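Local structure of agmatinase (Deinococcus radiodurans, 1WOH) at residues P13-A18 / E57-S62; R49-A54 / L275-D280; V237-S242 / T282-L287. The protein probably hydrolyses agmatine to putrescine and urea, and belongs to the arginase family, with two manganese ions bound per subunit. All blocks are in the same frame, centred on the assembly; numbering follows the deposited sequence.

From the N terminus, residues 13-18 wait only until 57-62 for their partner, so contact 1 closes the loop that contains strand 31-36 and fastens the N-terminal arm to the end of helix 51-59. Before it closes, 49-54 opens contact 2, whose mate 275-280 comes 221 residues later; contacts 1 and 2 therefore cross, sharing that helix. Contact 3 opens at 237-242, inside the long span of contact 2, and closes at 282-287 just beyond it, so these two cross as well, whereas contacts 1 and 3 follow in series. Together they tie helix 51-59, the loops after strands 223-229 and 266-273, and the start of helix 284-302 to one another.

Contact 1: residues P13-A18 / E57-S62; sequences PTFARA and EASLRS
Arg17 lies across Leu60, the two side chains meeting at about a right angle, and the arginine is the one to trace outward. Its CB sits 3.9 Å from CD2 of Leu60, and CG stays close to that same methyl. At chi3 (-89°) the chain bends, which brings NE back over the leucine. The guanidinium then lies flat on it, with Leu60 CD2 3.9 Å from the plane, under its centre. At the tip, NH2 comes within 3.7 Å of Leu60 CD1. It also gives a hydrogen bond to a water at 3.1 Å, which lies in the guanidinium plane and in turn donates to the carbonyl O of Leu60. NH1 is spoken for by the carbonyl of Gly10.

The direct bond runs from the backbone N of Ala16 to OG of Ser59, 2.8 Å and nearly straight at 170°. The same OG is hydrogen-bonded to the carbonyl of Arg56, one turn back in helix 51-59, which fixes its rotation. Beside it, CE1 of the Phe15 ring rests 3.7 Å from Ser59 CB, and the ring goes on to Val293 and Met294 of helix 284-302. At the other end Pro13 CB runs alongside Glu57 CG at 3.8 Å; Pro13 packs on Pro13 of the second subunit, and Glu57 OE1 nears its like-charged counterpart there.

One serine hydroxyl therefore links the N-terminal arm to the helix end in a buried setting, just where the type I turn Ser59-Ser62 begins. The arginine contributes mostly its flat face and its aliphatic stem, while its charged edge is satisfied by water and a carbonyl.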
loop_
_atom_site.group_PDB
_atom_site.type_symbol
_atom_site.label_atom_id
_atom_site.label_comp_id
_atom_site.label_asym_id
_atom_site.label_seq_id
_atom_site.Cartn_x
_atom_site.Cartn_y
_atom_site.Cartn_z
ATOM N N PRO A 13 14.105 -19.116 0.201
ATOM C CA PRO A 13 12.755 -19.662 0.332
ATOM C C PRO A 13 12.402 -20.836 -0.585
ATOM O O PRO A 13 12.173 -20.657 -1.779
ATOM C CB PRO A 13 11.872 -18.442 0.077
ATOM C CG PRO A 13 12.667 -17.670 -0.918
ATOM C CD PRO A 13 14.073 -17.752 -0.357
ATOM N N THR A 14 12.389 -22.039 -0.014
ATOM C CA THR A 14 11.994 -23.244 -0.737
ATOM C C THR A 14 10.808 -23.731 0.072
ATOM O O THR A 14 10.708 -23.426 1.264
ATOM C CB THR A 14 13.102 -24.327 -0.775
ATOM O OG1 THR A 14 13.569 -24.605 0.551
ATOM C CG2 THR A 14 14.254 -23.865 -1.640
ATOM N N PHE A 15 9.893 -24.462 -0.552
ATOM C CA PHE A 15 8.721 -24.894 0.193
ATOM C C PHE A 15 9.083 -25.754 1.398
ATOM O O PHE A 15 9.743 -26.782 1.259
ATOM C CB PHE A 15 7.736 -25.643 -0.703
ATOM C CG PHE A 15 6.351 -25.691 -0.135
ATOM C CD1 PHE A 15 5.592 -24.527 -0.041
ATOM C CD2 PHE A 15 5.832 -26.876 0.381
ATOM C CE1 PHE A 15 4.337 -24.538 0.567
ATOM C CE2 PHE A 15 4.583 -26.904 0.989
ATOM C CZ PHE A 15 3.830 -25.731 1.086
ATOM N N ALA A 16 8.649 -25.310 2.576
ATOM C CA ALA A 16 8.908 -26.012 3.831
ATOM C C ALA A 16 10.409 -26.131 4.086
ATOM O O ALA A 16 10.861 -27.007 4.828
ATOM C CB ALA A 16 8.266 -27.390 3.791
ATOM N N ARG A 17 11.171 -25.232 3.468
ATOM C CA ARG A 17 12.627 -25.211 3.586
ATOM C C ARG A 17 13.230 -26.547 3.139
ATOM O O ARG A 17 14.279 -26.973 3.621
ATOM C CB ARG A 17 13.038 -24.878 5.029
ATOM C CG ARG A 17 14.283 -24.001 5.127
ATOM C CD ARG A 17 14.692 -23.710 6.571
ATOM N NE ARG A 17 14.078 -22.512 7.154
ATOM C CZ ARG A 17 14.309 -21.270 6.735
ATOM N NH1 ARG A 17 15.130 -21.047 5.717
ATOM N NH2 ARG A 17 13.753 -20.242 7.363
ATOM N N ALA A 18 12.564 -27.200 2.192
ATOM C CA ALA A 18 13.023 -28.480 1.673
ATOM C C ALA A 18 14.177 -28.308 0.684
ATOM O O ALA A 18 14.357 -27.239 0.097
ATOM C CB ALA A 18 11.863 -29.203 0.996
ATOM N N GLU A 57 7.873 -18.539 0.647
ATOM C CA GLU A 57 8.289 -17.622 1.699
ATOM C C GLU A 57 7.424 -17.837 2.940
ATOM O O GLU A 57 7.938 -17.951 4.056
ATOM C CB GLU A 57 8.159 -16.172 1.217
ATOM C CG GLU A 57 9.035 -15.848 0.017
ATOM C CD GLU A 57 8.750 -14.475 -0.577
ATOM O OE1 GLU A 57 9.433 -14.100 -1.550
ATOM O OE2 GLU A 57 7.845 -13.772 -0.081
ATOM N N ALA A 58 6.110 -17.913 2.748
ATOM C CA ALA A 58 5.202 -18.102 3.878
ATOM C C ALA A 58 5.346 -19.468 4.555
ATOM O O ALA A 58 5.066 -19.602 5.748
ATOM C CB ALA A 58 3.756 -17.898 3.428
ATOM N N SER A 59 5.778 -20.474 3.805
ATOM C CA SER A 59 5.924 -21.812 4.370
ATOM C C SER A 59 7.064 -21.898 5.379
ATOM O O SER A 59 7.141 -22.862 6.147
ATOM C CB SER A 59 6.142 -22.850 3.268
ATOM O OG SER A 59 7.437 -22.754 2.714
ATOM N N LEU A 60 7.943 -20.900 5.381
ATOM C CA LEU A 60 9.050 -20.901 6.329
ATOM C C LEU A 60 8.507 -20.667 7.738
ATOM O O LEU A 60 9.216 -20.849 8.724
ATOM C CB LEU A 60 10.089 -19.837 5.957
ATOM C CG LEU A 60 10.722 -20.036 4.571
ATOM C CD1 LEU A 60 11.879 -19.063 4.385
ATOM C CD2 LEU A 60 11.208 -21.469 4.427
ATOM N N ARG A 61 7.242 -20.268 7.822
ATOM C CA ARG A 61 6.581 -20.057 9.103
ATOM C C ARG A 61 5.907 -21.364 9.513
ATOM O O ARG A 61 5.300 -21.448 10.583
ATOM C CB ARG A 61 5.522 -18.957 8.989
ATOM C CG ARG A 61 6.048 -17.547 9.180
ATOM C CD ARG A 61 6.014 -17.143 10.644
ATOM N NE ARG A 61 6.726 -18.091 11.494
ATOM C CZ ARG A 61 6.906 -17.939 12.803
ATOM N NH1 ARG A 61 6.426 -16.868 13.423
ATOM N NH2 ARG A 61 7.570 -18.858 13.493
ATOM N N SER A 62 6.016 -22.376 8.654
ATOM C CA SER A 62 5.409 -23.685 8.900
ATOM C C SER A 62 6.309 -24.850 8.474
ATOM O O SER A 62 5.891 -25.720 7.704
ATOM C CB SER A 62 4.073 -23.790 8.158
ATOM O OG SER A 62 3.164 -22.789 8.584
HETATM O O HOH W 1 11.820 -20.569 9.712
#

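Contact 2: residues R49-A54 / L275-D280; sequences RFAPRA and LAPNLD
Pro277 presses CB, CG and CD against the first turn of helix 51-59, with CG foremost. That atom is 3.4 Å from CB of Ala54, tighter than ordinary carbon contact, and 3.9 Å from CA of Ala51. CD lies against the backbone of Ala51, 4.0 Å from its N. Next to it, Ala51 CB meets the carbonyl O of Leu275 at 3.2 Å and the CB of Leu275 at 3.8 Å. CG of Leu275 is anti to the backbone N (chi1 -156°); CD1 of that leucine only just reaches the same methyl. No hydrogen bond crosses the contact, and the buried Leu275 O has no partner in the model, so the join is made by shape.

An alanine at Pro277 would keep CB against Ala54 but would probably open a gap over Ala54 and Ala51 where CG and CD had lain.

The second shell sets these groups in place. The helix turn is closed by Ala54 N bonding to Phe50 O at 3.1 Å, and Phe50 itself carries CG of Arg49 3.7 Å above the centre of its ring. That ring also packs on Tyr9 of the second subunit. On the other segment, Asn278 ND2 bonds to the carbonyl of Pro46, and the backbones of Ala276 and Gly240 are hydrogen-bonded.

The loop 275-280 follows strand 266-273, which runs between strands 114-118 and 223-229 of the parallel sheet, and leads into helix 284-302. The Leu275 side chain is about 8 Å from that of the manganese ligand Asp229, while Glu286 of helix 284-302 touches Ala54, Leu275 and Pro277 alike.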
loop_
_atom_site.group_PDB
_atom_site.type_symbol
_atom_site.label_atom_id
_atom_site.label_comp_id
_atom_site.label_asym_id
_atom_site.label_seq_id
_atom_site.Cartn_x
_atom_site.Cartn_y
_atom_site.Cartn_z
ATOM N N ARG A 49 0.774 -15.201 -10.487
ATOM C CA ARG A 49 2.058 -15.700 -10.982
ATOM C C ARG A 49 3.097 -15.580 -9.878
ATOM O O ARG A 49 4.134 -16.244 -9.913
ATOM C CB ARG A 49 2.524 -14.909 -12.210
ATOM C CG ARG A 49 2.772 -13.440 -11.938
ATOM C CD ARG A 49 2.265 -12.610 -13.110
ATOM N NE ARG A 49 3.240 -12.499 -14.179
ATOM C CZ ARG A 49 2.938 -12.253 -15.449
ATOM N NH1 ARG A 49 1.673 -12.104 -15.827
ATOM N NH2 ARG A 49 3.912 -12.131 -16.338
ATOM N N PHE A 50 2.807 -14.735 -8.893
ATOM C CA PHE A 50 3.718 -14.517 -7.770
ATOM C C PHE A 50 3.372 -15.410 -6.573
ATOM O O PHE A 50 4.079 -15.395 -5.568
ATOM C CB PHE A 50 3.651 -13.057 -7.300
ATOM C CG PHE A 50 3.858 -12.043 -8.393
ATOM C CD1 PHE A 50 5.042 -12.005 -9.115
ATOM C CD2 PHE A 50 2.870 -11.100 -8.673
ATOM C CE1 PHE A 50 5.246 -11.037 -10.107
ATOM C CE2 PHE A 50 3.062 -10.132 -9.658
ATOM C CZ PHE A 50 4.256 -10.102 -10.376
ATOM N N ALA A 51 2.287 -16.172 -6.678
ATOM C CA ALA A 51 1.853 -17.016 -5.574
ATOM C C ALA A 51 2.816 -18.137 -5.188
ATOM O O ALA A 51 3.045 -18.375 -4.003
ATOM C CB ALA A 51 0.479 -17.591 -5.860
ATOM N N PRO A 52 3.379 -18.851 -6.174
ATOM C CA PRO A 52 4.301 -19.925 -5.782
ATOM C C PRO A 52 5.418 -19.398 -4.898
ATOM O O PRO A 52 5.763 -20.008 -3.883
ATOM C CB PRO A 52 4.811 -20.447 -7.125
ATOM C CG PRO A 52 3.630 -20.224 -8.030
ATOM C CD PRO A 52 3.185 -18.832 -7.634
ATOM N N ARG A 53 5.971 -18.249 -5.275
ATOM C CA ARG A 53 7.058 -17.645 -4.511
ATOM C C ARG A 53 6.590 -17.203 -3.127
ATOM O O ARG A 53 7.251 -17.461 -2.120
ATOM C CB ARG A 53 7.640 -16.457 -5.286
ATOM C CG ARG A 53 8.860 -15.819 -4.648
ATOM C CD ARG A 53 9.598 -14.952 -5.661
ATOM N NE ARG A 53 10.171 -15.750 -6.745
ATOM C CZ ARG A 53 10.714 -15.235 -7.845
ATOM N NH1 ARG A 53 10.757 -13.916 -8.012
ATOM N NH2 ARG A 53 11.220 -16.035 -8.777
ATOM N N ALA A 54 5.440 -16.540 -3.069
ATOM C CA ALA A 54 4.903 -16.087 -1.795
ATOM C C ALA A 54 4.592 -17.265 -0.876
ATOM O O ALA A 54 4.790 -17.186 0.341
ATOM C CB ALA A 54 3.650 -15.262 -2.021
ATOM N N LEU A 275 -4.116 -17.734 -5.525
ATOM C CA LEU A 275 -3.652 -16.826 -4.482
ATOM C C LEU A 275 -3.012 -15.633 -5.205
ATOM O O LEU A 275 -2.223 -15.828 -6.131
ATOM C CB LEU A 275 -2.583 -17.518 -3.626
ATOM C CG LEU A 275 -2.280 -17.103 -2.180
ATOM C CD1 LEU A 275 -0.795 -17.354 -1.910
ATOM C CD2 LEU A 275 -2.630 -15.662 -1.923
ATOM N N ALA A 276 -3.359 -14.410 -4.800
ATOM C CA ALA A 276 -2.787 -13.195 -5.389
ATOM C C ALA A 276 -2.189 -12.394 -4.236
ATOM O O ALA A 276 -2.874 -11.578 -3.622
ATOM C CB ALA A 276 -3.864 -12.371 -6.085
ATOM N N PRO A 277 -0.901 -12.617 -3.932
ATOM C CA PRO A 277 -0.200 -11.926 -2.839
ATOM C C PRO A 277 -0.228 -10.409 -2.944
ATOM O O PRO A 277 -0.259 -9.704 -1.935
ATOM C CB PRO A 277 1.230 -12.463 -2.944
ATOM C CG PRO A 277 1.062 -13.783 -3.626
ATOM C CD PRO A 277 0.022 -13.500 -4.665
ATOM N N ASN A 278 -0.211 -9.917 -4.177
ATOM C CA ASN A 278 -0.216 -8.487 -4.450
ATOM C C ASN A 278 -1.523 -7.821 -4.055
ATOM O O ASN A 278 -1.590 -6.591 -3.952
ATOM C CB ASN A 278 0.037 -8.251 -5.938
ATOM C CG ASN A 278 -0.939 -9.012 -6.814
ATOM O OD1 ASN A 278 -1.144 -10.210 -6.627
ATOM N ND2 ASN A 278 -1.541 -8.320 -7.775
ATOM N N LEU A 279 -2.559 -8.627 -3.834
ATOM C CA LEU A 279 -3.865 -8.099 -3.461
ATOM C C LEU A 279 -4.138 -8.158 -1.964
ATOM O O LEU A 279 -5.247 -7.856 -1.519
ATOM C CB LEU A 279 -4.971 -8.832 -4.222
ATOM C CG LEU A 279 -4.925 -8.624 -5.743
ATOM C CD1 LEU A 279 -6.022 -9.429 -6.402
ATOM C CD2 LEU A 279 -5.091 -7.142 -6.071
ATOM N N ASP A 280 -3.137 -8.563 -1.189
ATOM C CA ASP A 280 -3.293 -8.600 0.271
ATOM C C ASP A 280 -2.006 -8.082 0.902
ATOM O O ASP A 280 -1.088 -8.850 1.189
ATOM C CB ASP A 280 -3.567 -10.014 0.783
ATOM C CG ASP A 280 -3.720 -10.052 2.301
ATOM O OD1 ASP A 280 -3.964 -11.141 2.863
ATOM O OD2 ASP A 280 -3.600 -8.978 2.932
#

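Contact 3: residues V237-S242 / T282-L287; sequences VIPGTS and TGRSEL
Ser285 and Arg284, at the N-terminal end of helix 284-302, hold the loop 237-242 of the alpha/beta arginase fold. The helix start follows an ST turn at Thr282, and the loop folds into an inverse gamma turn centred on Gly240.

Among the hydrogen bonds, Gly240 N donates to Ser285 OG at 3.0 Å and 152°. OG is also bonded to Asp280 OD1, so two partners grip this hydroxyl. Gly240, with no side chain, comes this close to the hydroxyl. Thr282 OG1 takes the backbone N of Arg284 at 3.2 Å, which makes the ST turn, and Arg284 NH1 at 2.9 Å, with OG1 lying 20° out of the guanidinium plane. The same OG1 bonds to Asp280 OD2, and Arg284 NH2 bonds to the carbonyl of Ala236.

In the packing, Pro239 crosses the arginine at about a right angle, its CD 3.5 Å above one face of the guanidinium and offset toward the rim. The extended chain from CG to NE carries the group there. Arg284 NH2 also comes close to Arg284 NH2 of the third and fifth subunits, a gathering of like charge that the carbonyl of Ala236 probably eases.

Near the metal ligands, the Ile238 side chain lies about 7 Å from that of Asp231, and its CG2 methyl stands 3.7 Å from Ser285 OG.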
loop_
_atom_site.group_PDB
_atom_site.type_symbol
_atom_site.label_atom_id
_atom_site.label_comp_id
_atom_site.label_asym_id
_atom_site.label_seq_id
_atom_site.Cartn_x
_atom_site.Cartn_y
_atom_site.Cartn_z
ATOM N N VAL A 237 -11.091 -13.552 5.368
ATOM C CA VAL A 237 -9.987 -14.395 5.813
ATOM C C VAL A 237 -8.837 -14.386 4.806
ATOM O O VAL A 237 -7.690 -14.127 5.169
ATOM C CB VAL A 237 -10.465 -15.841 6.025
ATOM C CG1 VAL A 237 -9.313 -16.715 6.494
ATOM C CG2 VAL A 237 -11.605 -15.853 7.048
ATOM N N ILE A 238 -9.158 -14.672 3.545
ATOM C CA ILE A 238 -8.174 -14.701 2.464
ATOM C C ILE A 238 -8.579 -13.690 1.376
ATOM O O ILE A 238 -9.187 -14.059 0.372
ATOM C CB ILE A 238 -8.119 -16.105 1.815
ATOM C CG1 ILE A 238 -7.936 -17.175 2.896
ATOM C CG2 ILE A 238 -6.990 -16.159 0.788
ATOM C CD1 ILE A 238 -6.626 -17.054 3.690
ATOM N N PRO A 239 -8.259 -12.404 1.569
ATOM C CA PRO A 239 -8.620 -11.390 0.574
ATOM C C PRO A 239 -7.750 -11.390 -0.687
ATOM O O PRO A 239 -8.142 -10.821 -1.699
ATOM C CB PRO A 239 -8.488 -10.081 1.357
ATOM C CG PRO A 239 -7.317 -10.369 2.252
ATOM C CD PRO A 239 -7.659 -11.772 2.762
ATOM N N GLY A 240 -6.579 -12.015 -0.609
ATOM C CA GLY A 240 -5.662 -12.046 -1.741
ATOM C C GLY A 240 -6.019 -13.001 -2.863
ATOM O O GLY A 240 -5.399 -14.058 -3.018
ATOM N N THR A 241 -7.018 -12.632 -3.655
ATOM C CA THR A 241 -7.452 -13.464 -4.779
ATOM C C THR A 241 -8.170 -12.573 -5.796
ATOM O O THR A 241 -8.781 -11.570 -5.432
ATOM C CB THR A 241 -8.382 -14.625 -4.306
ATOM O OG1 THR A 241 -8.562 -15.563 -5.373
ATOM C CG2 THR A 241 -9.732 -14.109 -3.881
ATOM N N SER A 242 -8.096 -12.941 -7.070
ATOM C CA SER A 242 -8.701 -12.141 -8.141
ATOM C C SER A 242 -10.184 -11.818 -8.045
ATOM O O SER A 242 -10.589 -10.643 -8.123
ATOM C CB SER A 242 -8.461 -12.816 -9.501
ATOM O OG SER A 242 -9.202 -12.151 -10.522
ATOM N N THR A 282 -1.426 -7.251 3.815
ATOM C CA THR A 282 -1.241 -7.682 5.199
ATOM C C THR A 282 -0.447 -8.975 5.212
ATOM O O THR A 282 0.112 -9.364 6.239
ATOM C CB THR A 282 -2.584 -7.954 5.919
ATOM O OG1 THR A 282 -3.152 -9.178 5.427
ATOM C CG2 THR A 282 -3.557 -6.800 5.697
ATOM N N GLY A 283 -0.417 -9.645 4.065
ATOM C CA GLY A 283 0.306 -10.899 3.953
ATOM C C GLY A 283 -0.348 -12.095 4.625
ATOM O O GLY A 283 0.203 -13.197 4.591
ATOM N N ARG A 284 -1.519 -11.913 5.226
ATOM C CA ARG A 284 -2.161 -13.048 5.892
ATOM C C ARG A 284 -2.649 -14.115 4.915
ATOM O O ARG A 284 -2.732 -15.292 5.269
ATOM C CB ARG A 284 -3.327 -12.589 6.773
ATOM C CG ARG A 284 -4.587 -12.115 6.048
ATOM C CD ARG A 284 -5.645 -11.818 7.112
ATOM N NE ARG A 284 -6.903 -11.308 6.580
ATOM C CZ ARG A 284 -7.066 -10.102 6.046
ATOM N NH1 ARG A 284 -6.043 -9.261 5.950
ATOM N NH2 ARG A 284 -8.268 -9.721 5.647
ATOM N N SER A 285 -2.967 -13.713 3.688
ATOM C CA SER A 285 -3.434 -14.696 2.707
ATOM C C SER A 285 -2.403 -15.789 2.428
ATOM O O SER A 285 -2.730 -16.982 2.485
ATOM C CB SER A 285 -3.828 -14.010 1.391
ATOM O OG SER A 285 -4.945 -13.163 1.581
ATOM N N GLU A 286 -1.163 -15.409 2.120
ATOM C CA GLU A 286 -0.157 -16.429 1.836
ATOM C C GLU A 286 0.267 -17.176 3.093
ATOM O O GLU A 286 0.583 -18.367 3.039
ATOM C CB GLU A 286 1.077 -15.834 1.136
ATOM C CG GLU A 286 1.740 -14.660 1.832
ATOM C CD GLU A 286 1.312 -13.328 1.243
ATOM O OE1 GLU A 286 2.197 -12.479 1.009
ATOM O OE2 GLU A 286 0.094 -13.129 1.018
ATOM N N LEU A 287 0.270 -16.485 4.227
ATOM C CA LEU A 287 0.645 -17.130 5.478
ATOM C C LEU A 287 -0.352 -18.227 5.829
ATOM O O LEU A 287 0.041 -19.363 6.116
ATOM C CB LEU A 287 0.731 -16.092 6.599
ATOM C CG LEU A 287 2.009 -15.248 6.506
ATOM C CD1 LEU A 287 1.955 -14.071 7.470
ATOM C CD2 LEU A 287 3.211 -16.144 6.811
#